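Local coordinates for protein metal-dependent hydrolase (Lactobacillus plantarum, PDB 2F6K) that probably catalyses a metal-dependent decarboxylation, as in the aminocarboxymuconate semialdehyde decarboxylases of the amidohydrolase superfamily, and binds a manganese ion, at residues A[38-44]-A[87-91]; A[65-70]-A[98-104]; A[233-239]-A[256-262]. All coordinates share one frame. Residues are numbered along the deposited sequence.

Contact 1 of 3, residues A[38-44]-A[87-91]; sequences QLTLNFM and YPDQL
Leu41 lays its CD1 methyl over one face of the Tyr87 ring. CD1 is 3.8 Å from the Tyr87 ring centroid, 21° off the ring normal, which makes a CH-pi contact. The site belongs to the outer layer of a TIM barrel, where helix 37-46 packs on the loop that leads from helix 66-86 into strand 91-95. Residues 38-44 are regular helix. Tyr87 leaves the preceding helix at phi/psi -132/63, and residues 87-90 form a type I beta turn. In it, Tyr87 O accepts from Gln90 N (2.9 Å) and also from Leu91 N (2.8 Å). The closest CA atoms are those of Leu41 and Gln90, at 7.5 Å. Leu41 (chi1 m, chi2 t) sends its tip into the gap. Its CD2 lies 3.6 Å from Gln90 CB and 4.1 Å from Leu91 CG. Tyr87 and Leu91 both take chi1 m. Met44, one helical turn after Thr40, is a selenomethionine with rotamer m, t, p, and its end reaches Gln90 and Leu91, where strand 91-95 begins. Thr40 CG2 comes to 4.2 Å from Leu91 CD2, while Thr40 OG1 is hydrogen-bonded to Trp35 NE1. The contact is mainly apolar. Met44 also touches Ile49 and Ser52 of strand 49-55, and Leu91 touches Leu54, so the helix packs on two adjacent barrel strands. Met44 SE sits 3.8 Å from Leu91 CD2, and Met44 CE is 3.2 Å from Gln90 O.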
loop_
_atom_site.group_PDB
_atom_site.type_symbol
_atom_site.label_atom_id
_atom_site.label_comp_id
_atom_site.label_asym_id
_atom_site.label_seq_id
_atom_site.Cartn_x
_atom_site.Cartn_y
_atom_site.Cartn_z
ATOM N N GLN A 38 21.983 26.892 20.656
ATOM C CA GLN A 38 22.817 27.975 20.129
ATOM C C GLN A 38 22.753 28.192 18.609
ATOM O O GLN A 38 22.934 29.320 18.120
ATOM C CB GLN A 38 24.274 27.766 20.516
ATOM C CG GLN A 38 24.546 27.889 21.988
ATOM C CD GLN A 38 24.017 29.180 22.612
ATOM O OE1 GLN A 38 24.148 30.277 22.060
ATOM N NE2 GLN A 38 23.434 29.045 23.787
ATOM N N LEU A 39 22.521 27.118 17.857
ATOM C CA LEU A 39 22.438 27.238 16.407
ATOM C C LEU A 39 21.210 28.071 16.065
ATOM O O LEU A 39 21.286 28.992 15.263
ATOM C CB LEU A 39 22.320 25.870 15.737
ATOM C CG LEU A 39 22.421 25.896 14.212
ATOM C CD1 LEU A 39 23.832 26.295 13.782
ATOM C CD2 LEU A 39 22.045 24.523 13.702
ATOM N N THR A 40 20.073 27.761 16.679
ATOM C CA THR A 40 18.854 28.519 16.416
ATOM C C THR A 40 19.031 29.986 16.837
ATOM O O THR A 40 18.710 30.923 16.095
ATOM C CB THR A 40 17.663 27.934 17.208
ATOM O OG1 THR A 40 17.371 26.615 16.732
ATOM C CG2 THR A 40 16.427 28.829 17.071
ATOM N N LEU A 41 19.529 30.174 18.052
ATOM C CA LEU A 41 19.744 31.509 18.580
ATOM C C LEU A 41 20.692 32.358 17.717
ATOM O O LEU A 41 20.425 33.537 17.465
ATOM C CB LEU A 41 20.265 31.415 20.019
ATOM C CG LEU A 41 19.243 30.936 21.057
ATOM C CD1 LEU A 41 19.954 30.560 22.361
ATOM C CD2 LEU A 41 18.198 32.033 21.286
ATOM N N ASN A 42 21.798 31.773 17.270
ATOM C CA ASN A 42 22.737 32.508 16.428
ATOM C C ASN A 42 22.076 32.802 15.067
ATOM O O ASN A 42 22.312 33.855 14.460
ATOM C CB ASN A 42 24.019 31.698 16.239
ATOM C CG ASN A 42 25.128 32.507 15.611
ATOM O OD1 ASN A 42 25.679 33.394 16.249
ATOM N ND2 ASN A 42 25.459 32.212 14.354
ATOM N N PHE A 43 21.249 31.875 14.580
ATOM C CA PHE A 43 20.557 32.105 13.313
ATOM C C PHE A 43 19.609 33.295 13.477
ATOM O O PHE A 43 19.440 34.112 12.563
ATOM C CB PHE A 43 19.738 30.886 12.893
ATOM C CG PHE A 43 18.951 31.093 11.621
ATOM C CD1 PHE A 43 19.577 31.017 10.375
ATOM C CD2 PHE A 43 17.580 31.347 11.664
ATOM C CE1 PHE A 43 18.845 31.188 9.187
ATOM C CE2 PHE A 43 16.837 31.518 10.485
ATOM C CZ PHE A 43 17.472 31.437 9.246
HETATM N N MSE A 44 18.983 33.380 14.647
HETATM C CA MSE A 44 18.047 34.460 14.942
HETATM C C MSE A 44 18.736 35.820 14.955
HETATM O O MSE A 44 18.205 36.786 14.407
HETATM C CB MSE A 44 17.355 34.198 16.279
HETATM C CG MSE A 44 16.321 33.087 16.212
HETATM SE SE MSE A 44 15.657 32.577 17.959
HETATM C CE MSE A 44 14.619 34.171 18.350
ATOM N N TYR A 87 15.306 31.048 27.822
ATOM C CA TYR A 87 15.329 32.189 26.908
ATOM C C TYR A 87 13.914 32.713 26.681
ATOM O O TYR A 87 13.407 32.710 25.560
ATOM C CB TYR A 87 15.948 31.790 25.571
ATOM C CG TYR A 87 17.315 31.171 25.700
ATOM C CD1 TYR A 87 17.457 29.816 25.967
ATOM C CD2 TYR A 87 18.467 31.949 25.601
ATOM C CE1 TYR A 87 18.713 29.244 26.138
ATOM C CE2 TYR A 87 19.737 31.389 25.773
ATOM C CZ TYR A 87 19.848 30.033 26.044
ATOM O OH TYR A 87 21.081 29.453 26.235
ATOM N N PRO A 88 13.267 33.194 27.751
ATOM C CA PRO A 88 11.900 33.728 27.706
ATOM C C PRO A 88 11.647 34.709 26.564
ATOM O O PRO A 88 10.560 34.739 25.989
ATOM C CB PRO A 88 11.744 34.404 29.072
ATOM C CG PRO A 88 12.700 33.643 29.953
ATOM C CD PRO A 88 13.896 33.481 29.053
ATOM N N ASP A 89 12.651 35.509 26.232
ATOM C CA ASP A 89 12.484 36.491 25.180
ATOM C C ASP A 89 12.836 36.048 23.765
ATOM O O ASP A 89 12.475 36.732 22.813
ATOM C CB ASP A 89 13.261 37.754 25.535
ATOM C CG ASP A 89 12.783 38.381 26.842
ATOM O OD1 ASP A 89 11.566 38.673 26.954
ATOM O OD2 ASP A 89 13.624 38.577 27.751
ATOM N N GLN A 90 13.529 34.920 23.615
ATOM C CA GLN A 90 13.894 34.431 22.286
ATOM C C GLN A 90 13.150 33.170 21.873
ATOM O O GLN A 90 12.791 33.018 20.706
ATOM C CB GLN A 90 15.393 34.125 22.189
ATOM C CG GLN A 90 16.299 35.321 22.081
ATOM C CD GLN A 90 16.479 36.021 23.393
ATOM O OE1 GLN A 90 16.944 35.431 24.367
ATOM N NE2 GLN A 90 16.108 37.292 23.434
ATOM N N LEU A 91 12.910 32.271 22.825
ATOM C CA LEU A 91 12.267 31.007 22.502
ATOM C C LEU A 91 10.983 30.611 23.214
ATOM O O LEU A 91 10.852 30.738 24.430
ATOM C CB LEU A 91 13.273 29.881 22.705
ATOM C CG LEU A 91 14.645 30.052 22.065
ATOM C CD1 LEU A 91 15.531 28.883 22.456
ATOM C CD2 LEU A 91 14.494 30.135 20.562
#

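Contact 2 of 3, residues A[65-70]-A[98-104]; sequences DKAETI and PIPYELD
Pro98 opens 98-104 and packs against the first turns of helix 66-86. Its CA is 5.4 Å from that of Ile70. Pro98 CB meets Ile70 CG1 at 4.0 Å, and Pro98 CA meets Thr69 CG2 at 4.1 Å. Ile99 points its CB away, and a cis peptide leads into Pro100. Tyr101 N bonds back to Pro98 O (3.0 Å). Tyr101 is the centre of an inverse gamma turn (phi/psi -91/89) and the N-cap of helix 102-114. Its side chain is chi1 m, and Lys66 CG is 3.5 Å from the Tyr101 ring centroid, 10° off the normal, a CH-pi contact. Thr69 CB approaches the ring edge, 4.0 Å from Tyr101 CE2. A water bridges Tyr101 OH and Thr69 OG1, 2.6 Å from each; Thr69 OG1 is also hydrogen-bonded to Val61 O. At the end of 98-104 sits Asp104 (chi1 m). Lys66, extended with all four chi angles t, puts NZ 3.5 Å from Asp104 OD2, a salt bridge. Asp65 OD1 caps helix 66-86, accepting from Glu68 N (3.0 Å). The contact joins the N-terminal ends of two neighbouring barrel helices at a subunit interface, where Tyr101 packs on Pro135 of the second subunit. Lys66 thus covers the Tyr101 face with methylenes and pairs its ammonium with Asp104; Glu138 and Arg139 of the second subunit offer these charges long, weak ion pairs.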
loop_
_atom_site.group_PDB
_atom_site.type_symbol
_atom_site.label_atom_id
_atom_site.label_comp_id
_atom_site.label_asym_id
_atom_site.label_seq_id
_atom_site.Cartn_x
_atom_site.Cartn_y
_atom_site.Cartn_z
ATOM N N ASP A 65 5.705 1.555 19.752
ATOM C CA ASP A 65 5.835 1.299 21.185
ATOM C C ASP A 65 5.169 2.468 21.936
ATOM O O ASP A 65 5.685 3.589 21.954
ATOM C CB ASP A 65 7.321 1.197 21.558
ATOM C CG ASP A 65 7.546 0.814 23.011
ATOM O OD1 ASP A 65 6.831 1.323 23.901
ATOM O OD2 ASP A 65 8.463 0.011 23.268
ATOM N N LYS A 66 4.028 2.195 22.559
ATOM C CA LYS A 66 3.285 3.215 23.294
ATOM C C LYS A 66 4.077 3.905 24.400
ATOM O O LYS A 66 4.153 5.135 24.440
ATOM C CB LYS A 66 2.017 2.623 23.897
ATOM C CG LYS A 66 1.152 3.660 24.580
ATOM C CD LYS A 66 -0.120 3.049 25.126
ATOM C CE LYS A 66 -0.904 4.074 25.924
ATOM N NZ LYS A 66 -1.955 3.426 26.745
ATOM N N ALA A 67 4.654 3.125 25.305
ATOM C CA ALA A 67 5.431 3.713 26.398
ATOM C C ALA A 67 6.538 4.620 25.864
ATOM O O ALA A 67 6.779 5.706 26.402
ATOM C CB ALA A 67 6.033 2.619 27.267
ATOM N N GLU A 68 7.215 4.170 24.811
ATOM C CA GLU A 68 8.294 4.950 24.215
ATOM C C GLU A 68 7.762 6.251 23.597
ATOM O O GLU A 68 8.388 7.309 23.721
ATOM C CB GLU A 68 9.017 4.130 23.143
ATOM C CG GLU A 68 10.163 4.870 22.483
ATOM C CD GLU A 68 10.686 4.158 21.256
ATOM O OE1 GLU A 68 9.864 3.767 20.401
ATOM O OE2 GLU A 68 11.917 4.000 21.141
ATOM N N THR A 69 6.621 6.167 22.922
ATOM C CA THR A 69 6.019 7.347 22.313
ATOM C C THR A 69 5.703 8.388 23.392
ATOM O O THR A 69 5.989 9.576 23.238
ATOM C CB THR A 69 4.706 6.988 21.578
ATOM O OG1 THR A 69 4.995 6.134 20.464
ATOM C CG2 THR A 69 4.002 8.249 21.088
ATOM N N ILE A 70 5.111 7.933 24.488
ATOM C CA ILE A 70 4.755 8.819 25.583
ATOM C C ILE A 70 5.990 9.405 26.263
ATOM O O ILE A 70 5.978 10.538 26.749
ATOM C CB ILE A 70 3.903 8.063 26.620
ATOM C CG1 ILE A 70 2.513 7.817 26.036
ATOM C CG2 ILE A 70 3.808 8.857 27.908
ATOM C CD1 ILE A 70 1.548 7.128 26.968
ATOM N N PRO A 98 1.172 12.630 22.177
ATOM C CA PRO A 98 1.375 11.185 22.061
ATOM C C PRO A 98 0.327 10.497 21.187
ATOM O O PRO A 98 -0.220 9.455 21.551
ATOM C CB PRO A 98 1.335 10.721 23.514
ATOM C CG PRO A 98 0.312 11.629 24.103
ATOM C CD PRO A 98 0.696 12.983 23.525
ATOM N N ILE A 99 0.034 11.097 20.040
ATOM C CA ILE A 99 -0.912 10.514 19.099
ATOM C C ILE A 99 -0.268 9.204 18.646
ATOM O O ILE A 99 0.961 9.127 18.553
ATOM C CB ILE A 99 -1.122 11.456 17.903
ATOM C CG1 ILE A 99 -1.966 12.659 18.355
ATOM C CG2 ILE A 99 -1.756 10.708 16.735
ATOM C CD1 ILE A 99 -2.178 13.718 17.286
ATOM N N PRO A 100 -1.068 8.173 18.316
ATOM C CA PRO A 100 -2.523 7.998 18.281
ATOM C C PRO A 100 -3.216 7.583 19.574
ATOM O O PRO A 100 -4.307 7.019 19.523
ATOM C CB PRO A 100 -2.688 6.918 17.234
ATOM C CG PRO A 100 -1.586 5.969 17.642
ATOM C CD PRO A 100 -0.406 6.930 17.862
ATOM N N TYR A 101 -2.610 7.837 20.725
ATOM C CA TYR A 101 -3.232 7.429 21.977
ATOM C C TYR A 101 -4.112 8.550 22.504
ATOM O O TYR A 101 -3.666 9.396 23.275
ATOM C CB TYR A 101 -2.137 7.049 22.969
ATOM C CG TYR A 101 -1.178 6.026 22.384
ATOM C CD1 TYR A 101 -1.604 4.724 22.100
ATOM C CD2 TYR A 101 0.132 6.377 22.045
ATOM C CE1 TYR A 101 -0.754 3.804 21.492
ATOM C CE2 TYR A 101 0.987 5.462 21.436
ATOM C CZ TYR A 101 0.537 4.182 21.162
ATOM O OH TYR A 101 1.371 3.273 20.558
ATOM N N GLU A 102 -5.373 8.541 22.080
ATOM C CA GLU A 102 -6.333 9.578 22.446
ATOM C C GLU A 102 -6.361 10.054 23.893
ATOM O O GLU A 102 -6.164 11.234 24.158
ATOM C CB GLU A 102 -7.749 9.162 22.049
ATOM C CG GLU A 102 -8.796 10.210 22.396
ATOM C CD GLU A 102 -10.201 9.802 21.999
ATOM O OE1 GLU A 102 -10.637 8.706 22.413
ATOM O OE2 GLU A 102 -10.871 10.580 21.280
ATOM N N LEU A 103 -6.618 9.146 24.827
ATOM C CA LEU A 103 -6.709 9.539 26.222
ATOM C C LEU A 103 -5.409 10.140 26.730
ATOM O O LEU A 103 -5.421 11.120 27.477
ATOM C CB LEU A 103 -7.121 8.347 27.093
ATOM C CG LEU A 103 -7.959 8.729 28.319
ATOM C CD1 LEU A 103 -9.175 9.524 27.854
ATOM C CD2 LEU A 103 -8.403 7.478 29.082
ATOM N N ASP A 104 -4.290 9.561 26.316
ATOM C CA ASP A 104 -2.977 10.048 26.733
ATOM C C ASP A 104 -2.694 11.431 26.149
ATOM O O ASP A 104 -2.124 12.294 26.818
ATOM C CB ASP A 104 -1.904 9.051 26.297
ATOM C CG ASP A 104 -2.075 7.687 26.958
ATOM O OD1 ASP A 104 -1.652 7.532 28.121
ATOM O OD2 ASP A 104 -2.653 6.778 26.321
HETATM O O HOH W 1 3.675 4.055 19.522
#

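Contact 3 of 3, residues A[233-239]-A[256-262]; sequences MHHVYFD and AQPEHLL
Strands 237-239 and 261-262 run side by side as the last two strands of the TIM barrel, joined through helix 248-252 in a beta-alpha-beta unit. Phe238 pairs with Leu261 (CA-CA 5.1 Å) and Asp239 with Leu262 (4.3 Å), both parallel. Two ladder bonds use both backbone polar groups of Phe238. Its N gives to His260 O (3.0 Å), and its O accepts from Leu262 N (2.7 Å). Before the strands, His260 ND1 gives to Val236 O (2.9 Å), so the imidazole ties the residue just after helix 229-235 to 256-262. Within 256-262, His260 N gives to Gln257 O (3.0 Å), and Gln257 NE2 gives to Glu259 OE1 (3.1 Å). A water accepts from Gln257 N (2.7 Å) and can donate to Met233 O (2.6 Å) and Val236 O (3.0 Å), though more acceptors are in reach than it has protons. Asp239 (chi1 p) is satisfied outside the pair: OD1 by His7 ND1, and OD2 by the backbone N of His205 and Ala241. Since His7 is a manganese ligand, Asp239 is a second-shell residue. Phe238 (chi1 m) shares its sheet face with Leu261, and its CE2 lies 3.6 Å from Ala256 CB. Tyr237 and His260, both chi1 m, stack face to face: their ring centroids are 3.7 Å apart, the planes at 16°, and His260 CB stands 4.0 Å from the Tyr237 centroid.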
loop_
_atom_site.group_PDB
_atom_site.type_symbol
_atom_site.label_atom_id
_atom_site.label_comp_id
_atom_site.label_asym_id
_atom_site.label_seq_id
_atom_site.Cartn_x
_atom_site.Cartn_y
_atom_site.Cartn_z
HETATM N N MSE A 233 -10.671 28.752 4.196
HETATM C CA MSE A 233 -9.374 29.320 3.854
HETATM C C MSE A 233 -9.177 30.679 4.522
HETATM O O MSE A 233 -8.050 31.125 4.726
HETATM C CB MSE A 233 -9.230 29.438 2.333
HETATM C CG MSE A 233 -9.095 28.078 1.612
HETATM SE SE MSE A 233 -7.500 27.059 2.140
HETATM C CE MSE A 233 -6.192 28.080 1.148
ATOM N N HIS A 234 -10.278 31.333 4.870
ATOM C CA HIS A 234 -10.204 32.631 5.536
ATOM C C HIS A 234 -10.037 32.421 7.032
ATOM O O HIS A 234 -9.452 33.247 7.728
ATOM C CB HIS A 234 -11.486 33.436 5.294
ATOM C CG HIS A 234 -11.548 34.087 3.948
ATOM N ND1 HIS A 234 -12.734 34.282 3.271
ATOM C CD2 HIS A 234 -10.576 34.607 3.164
ATOM C CE1 HIS A 234 -12.488 34.892 2.125
ATOM N NE2 HIS A 234 -11.187 35.101 2.037
ATOM N N HIS A 235 -10.552 31.292 7.506
ATOM C CA HIS A 235 -10.537 30.951 8.920
ATOM C C HIS A 235 -9.228 30.423 9.493
ATOM O O HIS A 235 -8.893 30.724 10.637
ATOM C CB HIS A 235 -11.656 29.945 9.189
ATOM C CG HIS A 235 -11.797 29.561 10.629
ATOM N ND1 HIS A 235 -11.573 28.276 11.079
ATOM C CD2 HIS A 235 -12.189 30.275 11.710
ATOM C CE1 HIS A 235 -11.828 28.215 12.374
ATOM N NE2 HIS A 235 -12.204 29.414 12.781
ATOM N N VAL A 236 -8.490 29.636 8.720
ATOM C CA VAL A 236 -7.237 29.088 9.215
ATOM C C VAL A 236 -6.049 30.016 8.995
ATOM O O VAL A 236 -6.192 31.117 8.467
ATOM C CB VAL A 236 -6.918 27.738 8.554
ATOM C CG1 VAL A 236 -8.137 26.819 8.637
ATOM C CG2 VAL A 236 -6.490 27.950 7.124
ATOM N N TYR A 237 -4.877 29.561 9.425
ATOM C CA TYR A 237 -3.646 30.319 9.270
ATOM C C TYR A 237 -2.677 29.560 8.369
ATOM O O TYR A 237 -2.864 28.370 8.095
ATOM C CB TYR A 237 -2.991 30.557 10.628
ATOM C CG TYR A 237 -3.719 31.552 11.489
ATOM C CD1 TYR A 237 -4.971 31.251 12.035
ATOM C CD2 TYR A 237 -3.161 32.800 11.759
ATOM C CE1 TYR A 237 -5.647 32.171 12.832
ATOM C CE2 TYR A 237 -3.828 33.727 12.553
ATOM C CZ TYR A 237 -5.068 33.407 13.088
ATOM O OH TYR A 237 -5.713 34.324 13.884
ATOM N N PHE A 238 -1.630 30.250 7.930
ATOM C CA PHE A 238 -0.631 29.647 7.063
ATOM C C PHE A 238 0.751 30.192 7.371
ATOM O O PHE A 238 0.918 31.406 7.509
ATOM C CB PHE A 238 -0.929 29.979 5.597
ATOM C CG PHE A 238 -2.262 29.496 5.112
ATOM C CD1 PHE A 238 -2.431 28.179 4.692
ATOM C CD2 PHE A 238 -3.356 30.357 5.085
ATOM C CE1 PHE A 238 -3.673 27.726 4.250
ATOM C CE2 PHE A 238 -4.597 29.920 4.649
ATOM C CZ PHE A 238 -4.760 28.603 4.230
ATOM N N ASP A 239 1.746 29.321 7.500
ATOM C CA ASP A 239 3.095 29.832 7.689
ATOM C C ASP A 239 3.605 29.879 6.245
ATOM O O ASP A 239 2.941 29.352 5.351
ATOM C CB ASP A 239 3.924 28.919 8.607
ATOM C CG ASP A 239 4.454 27.674 7.922
ATOM O OD1 ASP A 239 4.597 26.656 8.633
ATOM O OD2 ASP A 239 4.756 27.701 6.711
ATOM N N ALA A 256 -6.400 33.292 1.294
ATOM C CA ALA A 256 -6.135 33.493 2.712
ATOM C C ALA A 256 -6.369 34.920 3.176
ATOM O O ALA A 256 -6.340 35.861 2.391
ATOM C CB ALA A 256 -4.704 33.088 3.032
ATOM N N GLN A 257 -6.597 35.067 4.474
ATOM C CA GLN A 257 -6.812 36.370 5.070
ATOM C C GLN A 257 -5.418 36.974 5.267
ATOM O O GLN A 257 -4.483 36.285 5.679
ATOM C CB GLN A 257 -7.518 36.205 6.421
ATOM C CG GLN A 257 -8.635 37.200 6.682
ATOM C CD GLN A 257 -9.295 36.989 8.034
ATOM O OE1 GLN A 257 -9.909 35.951 8.285
ATOM N NE2 GLN A 257 -9.166 37.976 8.917
ATOM N N PRO A 258 -5.259 38.268 4.958
ATOM C CA PRO A 258 -3.981 38.973 5.100
ATOM C C PRO A 258 -3.340 38.868 6.472
ATOM O O PRO A 258 -2.122 38.754 6.579
ATOM C CB PRO A 258 -4.346 40.411 4.754
ATOM C CG PRO A 258 -5.370 40.219 3.682
ATOM C CD PRO A 258 -6.247 39.119 4.273
ATOM N N GLU A 259 -4.159 38.902 7.518
ATOM C CA GLU A 259 -3.665 38.837 8.891
ATOM C C GLU A 259 -3.342 37.414 9.359
ATOM O O GLU A 259 -2.813 37.223 10.460
ATOM C CB GLU A 259 -4.692 39.454 9.847
ATOM C CG GLU A 259 -5.318 40.781 9.399
ATOM C CD GLU A 259 -6.182 40.646 8.142
ATOM O OE1 GLU A 259 -6.754 39.551 7.914
ATOM O OE2 GLU A 259 -6.300 41.645 7.393
ATOM N N HIS A 260 -3.648 36.414 8.534
ATOM C CA HIS A 260 -3.392 35.026 8.921
ATOM C C HIS A 260 -2.163 34.390 8.277
ATOM O O HIS A 260 -2.025 33.164 8.276
ATOM C CB HIS A 260 -4.624 34.155 8.633
ATOM C CG HIS A 260 -5.781 34.417 9.548
ATOM N ND1 HIS A 260 -6.934 33.658 9.528
ATOM C CD2 HIS A 260 -5.964 35.352 10.512
ATOM C CE1 HIS A 260 -7.776 34.114 10.440
ATOM N NE2 HIS A 260 -7.212 35.142 11.050
ATOM N N LEU A 261 -1.270 35.213 7.740
ATOM C CA LEU A 261 -0.058 34.708 7.106
ATOM C C LEU A 261 1.116 34.866 8.061
ATOM O O LEU A 261 1.419 35.969 8.508
ATOM C CB LEU A 261 0.198 35.458 5.800
ATOM C CG LEU A 261 -0.931 35.313 4.774
ATOM C CD1 LEU A 261 -0.692 36.279 3.626
ATOM C CD2 LEU A 261 -1.012 33.871 4.281
ATOM N N LEU A 262 1.778 33.759 8.374
ATOM C CA LEU A 262 2.889 33.783 9.314
ATOM C C LEU A 262 4.217 33.379 8.694
ATOM O O LEU A 262 4.278 32.465 7.878
ATOM C CB LEU A 262 2.575 32.847 10.474
ATOM C CG LEU A 262 1.240 33.094 11.178
ATOM C CD1 LEU A 262 0.916 31.908 12.077
ATOM C CD2 LEU A 262 1.319 34.381 11.987
HETATM O O HOH W 2 -6.520 32.822 6.015
#

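How the contacts relate
The three contacts lie in different parts of one TIM barrel and do not touch. Contacts 1 and 2 alternate along the chain. They lie at the two ends of helix 66-86: contact 2 holds its first residues, contact 1 those that follow its last, and their centres are 30 Å apart. Contact 3 comes later in sequence, with its centre 25 Å from contact 1 and 31 Å from contact 2, on the opposite side of the chain's centre from the latter. The manganese, held by His7, His9, His154 and Asp266, is nearer to contact 3 than to contact 1: about 7 Å from the Asp239 side chain, about 12 Å from that of Thr40. Contact 2 instead faces a neighbouring subunit.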